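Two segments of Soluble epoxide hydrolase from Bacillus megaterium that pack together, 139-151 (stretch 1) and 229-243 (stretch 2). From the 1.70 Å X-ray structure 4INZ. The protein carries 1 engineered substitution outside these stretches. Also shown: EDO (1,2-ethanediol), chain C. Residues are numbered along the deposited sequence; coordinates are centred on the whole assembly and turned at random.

Stretch 1, residues 139-151: GPHPYTFMRELRT
Stretch 2 229-243: EDLRRKSLFPLEEEV

The most unusual feature of this contact is how much of it rests on backbone carbonyls of a largely irregular stretch. Three of the four direct hydrogen bonds run from side chains of stretch 1 to main-chain oxygens of stretch 2.

Stretch 1 enters as an extended loop and becomes a helix that runs to Thr151. His141 is the N-cap, with chi1 t; His141 ND1 accepts from Thr144 N at 3.3 Å. Stretch 2 starts with the end of a weakly bonded helix, around Glu229 to Leu231, and continues as loop. The chains run in opposite senses: Tyr143 lies beside Ser235 (CA to CA 4.6 Å), and Arg150 beside Leu231 (CA to CA 6.5 Å). Together they bury 789 Å².

At the closest approach the backbones bond directly. Leu236 N donates to Pro142 O at 2.8 Å. Pro142 O also receives a CA-H...O contact from Ser235 CA at 3.2 Å. In return, Tyr143 CA approaches Lys234 O at 3.5 Å.

Tyr143 is the most covered residue of stretch 1. Its rotamer is m, with chi2 at 90°. Ser235 CB sits over one face of the Tyr143 ring, 3.8 Å from its centroid and 14° off the normal. This CH-pi contact sets a C-H group against the pi cloud. Ser235 is rotamer p. The phenol reaches along stretch 2, where Tyr143 OH donates to Glu241 O at 2.6 Å. Leu239 (m, t) points toward stretch 1; Leu239 CD1 lies 3.8 Å from Tyr143 CE1 and 3.7 Å from Pro142 CB.

Leu236 (t, p) is the main apolar partner. Leu236 CD2 packs 3.8 Å from Pro140 CG and 4.1 Å from Phe145 CD2, with Phe145 in rotamer t. Leu236 CD1 lies 4.1 Å from Met146 SD. These contacts keep nonpolar surface from water. Met146 is m, m, m and points toward stretch 2. Its methyl reaches the loop backbone, with Met146 CE 3.6 Å from Arg233 O.

Further along, Leu149 CB meets Leu231 CD2 at 4.0 Å; both leucines are m, t. Arg150 (m, t, m, chi4 -88°) closes this end. Its CB points sideways, but the guanidinium comes nearer. Arg150 NH1 donates to Leu231 O and to Arg233 O, both at 2.9 Å. The charged guanidinium holds its N-H groups in its plane, and both carbonyls lie near that plane. Arg150 NH2 donates to a water at 2.9 Å. That water donates to Tyr143 O at 2.9 Å and to Lys234 O at 2.7 Å, bridging the stretches.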

# COMPACT_ATOMS: atom_id res chain seq x y z
N GLY A 139 -6.79 3.05 0.05
CA GLY A 139 -5.91 3.24 1.20
C GLY A 139 -6.11 4.64 1.72
O GLY A 139 -6.83 5.43 1.12
N PRO A 140 -5.46 4.97 2.85
CA PRO A 140 -5.78 6.25 3.50
C PRO A 140 -4.98 7.45 2.98
O PRO A 140 -3.75 7.42 2.98
CB PRO A 140 -5.43 5.97 4.96
CG PRO A 140 -4.26 5.00 4.87
CD PRO A 140 -4.56 4.13 3.65
N HIS A 141 -5.69 8.50 2.56
CA HIS A 141 -5.06 9.80 2.37
C HIS A 141 -4.82 10.37 3.77
O HIS A 141 -5.69 10.27 4.63
CB HIS A 141 -5.96 10.74 1.57
CG HIS A 141 -5.40 12.12 1.43
ND1 HIS A 141 -5.74 13.16 2.27
CD2 HIS A 141 -4.52 12.64 0.54
CE1 HIS A 141 -5.09 14.25 1.91
NE2 HIS A 141 -4.34 13.96 0.86
N PRO A 142 -3.64 10.94 4.02
CA PRO A 142 -3.29 11.37 5.38
C PRO A 142 -4.35 12.23 6.07
O PRO A 142 -4.57 12.07 7.27
CB PRO A 142 -2.01 12.17 5.17
CG PRO A 142 -1.37 11.50 3.99
CD PRO A 142 -2.52 11.14 3.08
N TYR A 143 -5.01 13.10 5.32
CA TYR A 143 -5.94 14.05 5.95
C TYR A 143 -7.39 13.60 5.91
O TYR A 143 -8.08 13.64 6.94
CB TYR A 143 -5.79 15.45 5.35
CG TYR A 143 -4.48 16.13 5.72
CD1 TYR A 143 -3.35 15.98 4.93
CD2 TYR A 143 -4.38 16.90 6.88
CE1 TYR A 143 -2.16 16.59 5.26
CE2 TYR A 143 -3.19 17.52 7.22
CZ TYR A 143 -2.08 17.36 6.41
OH TYR A 143 -0.90 17.97 6.75
N THR A 144 -7.87 13.17 4.75
CA THR A 144 -9.26 12.75 4.66
C THR A 144 -9.54 11.52 5.52
O THR A 144 -10.65 11.35 6.02
CB THR A 144 -9.74 12.52 3.20
OG1 THR A 144 -9.03 11.41 2.62
CG2 THR A 144 -9.53 13.78 2.36
N PHE A 145 -8.54 10.65 5.70
CA PHE A 145 -8.76 9.45 6.50
C PHE A 145 -9.07 9.78 7.95
O PHE A 145 -9.96 9.18 8.55
CB PHE A 145 -7.58 8.49 6.43
CG PHE A 145 -7.82 7.20 7.17
CD1 PHE A 145 -8.84 6.35 6.77
CD2 PHE A 145 -7.05 6.85 8.26
CE1 PHE A 145 -9.08 5.16 7.45
CE2 PHE A 145 -7.28 5.66 8.94
CZ PHE A 145 -8.30 4.83 8.53
N MET A 146 -8.33 10.72 8.52
CA MET A 146 -8.60 11.15 9.89
C MET A 146 -9.98 11.80 9.98
O MET A 146 -10.71 11.59 10.94
CB MET A 146 -7.52 12.11 10.38
CG MET A 146 -6.14 11.47 10.45
SD MET A 146 -6.05 10.06 11.58
CE MET A 146 -6.16 10.89 13.17
N ARG A 147 -10.34 12.57 8.96
CA ARG A 147 -11.66 13.18 8.92
C ARG A 147 -12.76 12.11 9.00
O ARG A 147 -13.73 12.26 9.73
CB ARG A 147 -11.82 14.00 7.64
CG ARG A 147 -13.12 14.79 7.55
CD ARG A 147 -13.30 15.33 6.15
NE ARG A 147 -13.36 14.25 5.17
CZ ARG A 147 -13.14 14.39 3.87
NH1 ARG A 147 -12.83 15.58 3.37
NH2 ARG A 147 -13.22 13.34 3.06
N GLU A 148 -12.60 11.03 8.24
CA GLU A 148 -13.61 9.98 8.22
C GLU A 148 -13.63 9.15 9.50
O GLU A 148 -14.69 8.77 9.98
CB GLU A 148 -13.45 9.09 6.98
CG GLU A 148 -13.51 9.86 5.67
CD GLU A 148 -14.82 10.64 5.50
OE1 GLU A 148 -15.89 10.09 5.81
OE2 GLU A 148 -14.76 11.81 5.06
N LEU A 149 -12.45 8.89 10.07
CA LEU A 149 -12.38 8.19 11.35
C LEU A 149 -13.11 8.97 12.44
O LEU A 149 -13.70 8.39 13.35
CB LEU A 149 -10.93 7.98 11.79
CG LEU A 149 -10.17 6.80 11.21
CD1 LEU A 149 -8.82 6.66 11.90
CD2 LEU A 149 -10.99 5.52 11.35
N ARG A 150 -13.06 10.30 12.35
CA ARG A 150 -13.70 11.15 13.35
C ARG A 150 -15.22 11.17 13.24
O ARG A 150 -15.92 11.22 14.26
CB ARG A 150 -13.17 12.59 13.26
CG ARG A 150 -11.84 12.83 13.95
CD ARG A 150 -11.53 14.32 14.09
NE ARG A 150 -11.28 14.96 12.80
CZ ARG A 150 -10.09 15.02 12.22
NH1 ARG A 150 -9.04 14.46 12.80
NH2 ARG A 150 -9.94 15.63 11.05
N THR A 151 -15.75 11.13 12.02
CA THR A 151 -17.16 11.45 11.83
C THR A 151 -17.98 10.39 11.11
O THR A 151 -19.20 10.35 11.23
CB THR A 151 -17.33 12.78 11.06
OG1 THR A 151 -16.66 12.67 9.80
CG2 THR A 151 -16.73 13.93 11.85
N GLU A 229 -7.23 12.34 21.93
CA GLU A 229 -6.21 13.28 21.47
C GLU A 229 -5.62 12.89 20.11
O GLU A 229 -5.32 13.75 19.29
CB GLU A 229 -5.09 13.44 22.50
CG GLU A 229 -3.86 14.16 21.95
CD GLU A 229 -2.98 14.75 23.04
OE1 GLU A 229 -2.38 15.82 22.79
OE2 GLU A 229 -2.88 14.14 24.12
N ASP A 230 -5.46 11.59 19.89
CA ASP A 230 -4.90 11.12 18.63
C ASP A 230 -5.88 11.25 17.47
O ASP A 230 -5.49 11.59 16.36
CB ASP A 230 -4.40 9.68 18.76
CG ASP A 230 -3.09 9.58 19.51
OD1 ASP A 230 -2.39 10.61 19.65
OD2 ASP A 230 -2.74 8.47 19.97
N LEU A 231 -7.16 10.99 17.74
CA LEU A 231 -8.19 11.12 16.72
C LEU A 231 -8.38 12.57 16.28
O LEU A 231 -8.94 12.84 15.22
CB LEU A 231 -9.52 10.54 17.21
CG LEU A 231 -9.74 9.04 17.01
CD1 LEU A 231 -11.00 8.59 17.73
CD2 LEU A 231 -9.82 8.70 15.53
N ARG A 232 -7.90 13.51 17.09
CA ARG A 232 -8.01 14.93 16.76
C ARG A 232 -6.90 15.40 15.82
O ARG A 232 -6.96 16.52 15.30
CB ARG A 232 -8.03 15.79 18.03
CG ARG A 232 -9.26 15.58 18.91
CD ARG A 232 -9.44 16.74 19.88
NE ARG A 232 -8.34 16.85 20.83
CZ ARG A 232 -8.35 16.33 22.05
NH1 ARG A 232 -9.42 15.67 22.48
NH2 ARG A 232 -7.30 16.48 22.85
N ARG A 233 -5.90 14.56 15.60
CA ARG A 233 -4.79 14.93 14.73
C ARG A 233 -5.29 15.16 13.31
O ARG A 233 -6.18 14.45 12.85
CB ARG A 233 -3.69 13.87 14.76
CG ARG A 233 -3.38 13.37 16.16
CD ARG A 233 -1.96 12.84 16.30
NE ARG A 233 -1.19 13.70 17.19
CZ ARG A 233 0.07 13.47 17.57
NH1 ARG A 233 0.71 12.40 17.14
NH2 ARG A 233 0.68 14.33 18.38
N LYS A 234 -4.73 16.15 12.62
CA LYS A 234 -5.15 16.48 11.26
C LYS A 234 -4.73 15.43 10.24
O LYS A 234 -5.41 15.22 9.23
CB LYS A 234 -4.60 17.85 10.85
CG LYS A 234 -5.25 19.04 11.56
CD LYS A 234 -4.27 19.72 12.50
CE LYS A 234 -4.86 21.00 13.11
NZ LYS A 234 -5.10 22.07 12.09
N SER A 235 -3.60 14.76 10.48
CA SER A 235 -3.13 13.76 9.53
C SER A 235 -2.78 12.43 10.21
O SER A 235 -2.38 12.40 11.37
CB SER A 235 -1.94 14.29 8.71
OG SER A 235 -0.90 14.76 9.55
N LEU A 236 -2.94 11.34 9.47
CA LEU A 236 -2.71 10.00 10.00
C LEU A 236 -1.29 9.86 10.58
O LEU A 236 -1.09 9.27 11.64
CB LEU A 236 -2.95 8.96 8.92
CG LEU A 236 -2.70 7.49 9.27
CD1 LEU A 236 -3.56 7.06 10.45
CD2 LEU A 236 -2.97 6.60 8.05
N PHE A 237 -0.32 10.42 9.85
CA PHE A 237 1.05 10.53 10.32
C PHE A 237 1.46 12.00 10.24
O PHE A 237 0.94 12.75 9.41
CB PHE A 237 1.97 9.67 9.45
CG PHE A 237 1.55 8.23 9.36
CD1 PHE A 237 1.63 7.40 10.47
CD2 PHE A 237 1.06 7.70 8.17
CE1 PHE A 237 1.23 6.07 10.40
CE2 PHE A 237 0.66 6.37 8.09
CZ PHE A 237 0.74 5.56 9.20
N PRO A 238 2.37 12.44 11.12
CA PRO A 238 2.69 13.87 11.21
C PRO A 238 3.16 14.47 9.89
O PRO A 238 4.04 13.91 9.23
CB PRO A 238 3.83 13.91 12.24
CG PRO A 238 3.57 12.73 13.10
CD PRO A 238 3.07 11.66 12.15
N LEU A 239 2.57 15.60 9.52
CA LEU A 239 2.95 16.31 8.30
C LEU A 239 3.00 17.81 8.53
O LEU A 239 2.19 18.37 9.27
CB LEU A 239 1.95 16.00 7.17
CG LEU A 239 2.03 14.60 6.58
CD1 LEU A 239 0.97 14.40 5.50
CD2 LEU A 239 3.41 14.34 6.01
N GLU A 240 3.96 18.45 7.88
CA GLU A 240 4.13 19.89 7.90
C GLU A 240 3.12 20.57 6.97
O GLU A 240 2.52 21.58 7.32
CB GLU A 240 5.55 20.24 7.44
CG GLU A 240 5.89 19.74 6.02
CD GLU A 240 5.63 18.24 5.80
OE1 GLU A 240 4.76 17.90 4.96
OE2 GLU A 240 6.30 17.41 6.46
N GLU A 241 2.93 20.00 5.78
CA GLU A 241 2.09 20.60 4.76
C GLU A 241 0.75 19.89 4.60
O GLU A 241 0.66 18.67 4.77
CB GLU A 241 2.82 20.60 3.41
CG GLU A 241 3.54 21.90 3.12
CD GLU A 241 2.58 23.07 3.04
OE1 GLU A 241 1.80 23.13 2.06
OE2 GLU A 241 2.60 23.92 3.95
N GLU A 242 -0.29 20.66 4.28
CA GLU A 242 -1.61 20.11 4.03
C GLU A 242 -1.85 19.86 2.55
O GLU A 242 -2.68 19.03 2.18
CB GLU A 242 -2.70 21.04 4.57
CG GLU A 242 -2.81 21.08 6.09
CD GLU A 242 -4.12 21.69 6.56
OE1 GLU A 242 -4.76 22.43 5.78
OE2 GLU A 242 -4.52 21.43 7.72
N VAL A 243 -1.12 20.58 1.71
CA VAL A 243 -1.33 20.51 0.26
C VAL A 243 -0.18 19.81 -0.46
O VAL A 243 0.99 20.11 -0.21
CB VAL A 243 -1.56 21.91 -0.34
CG1 VAL A 243 -1.74 21.83 -1.84
CG2 VAL A 243 -2.77 22.56 0.31
C1 EDO C . -12.76 17.36 11.31
O1 EDO C . -13.62 16.21 11.41
C2 EDO C . -12.10 17.40 9.93
O2 EDO C . -12.78 18.36 9.11
O HOH W 1 -8.04 15.76 8.89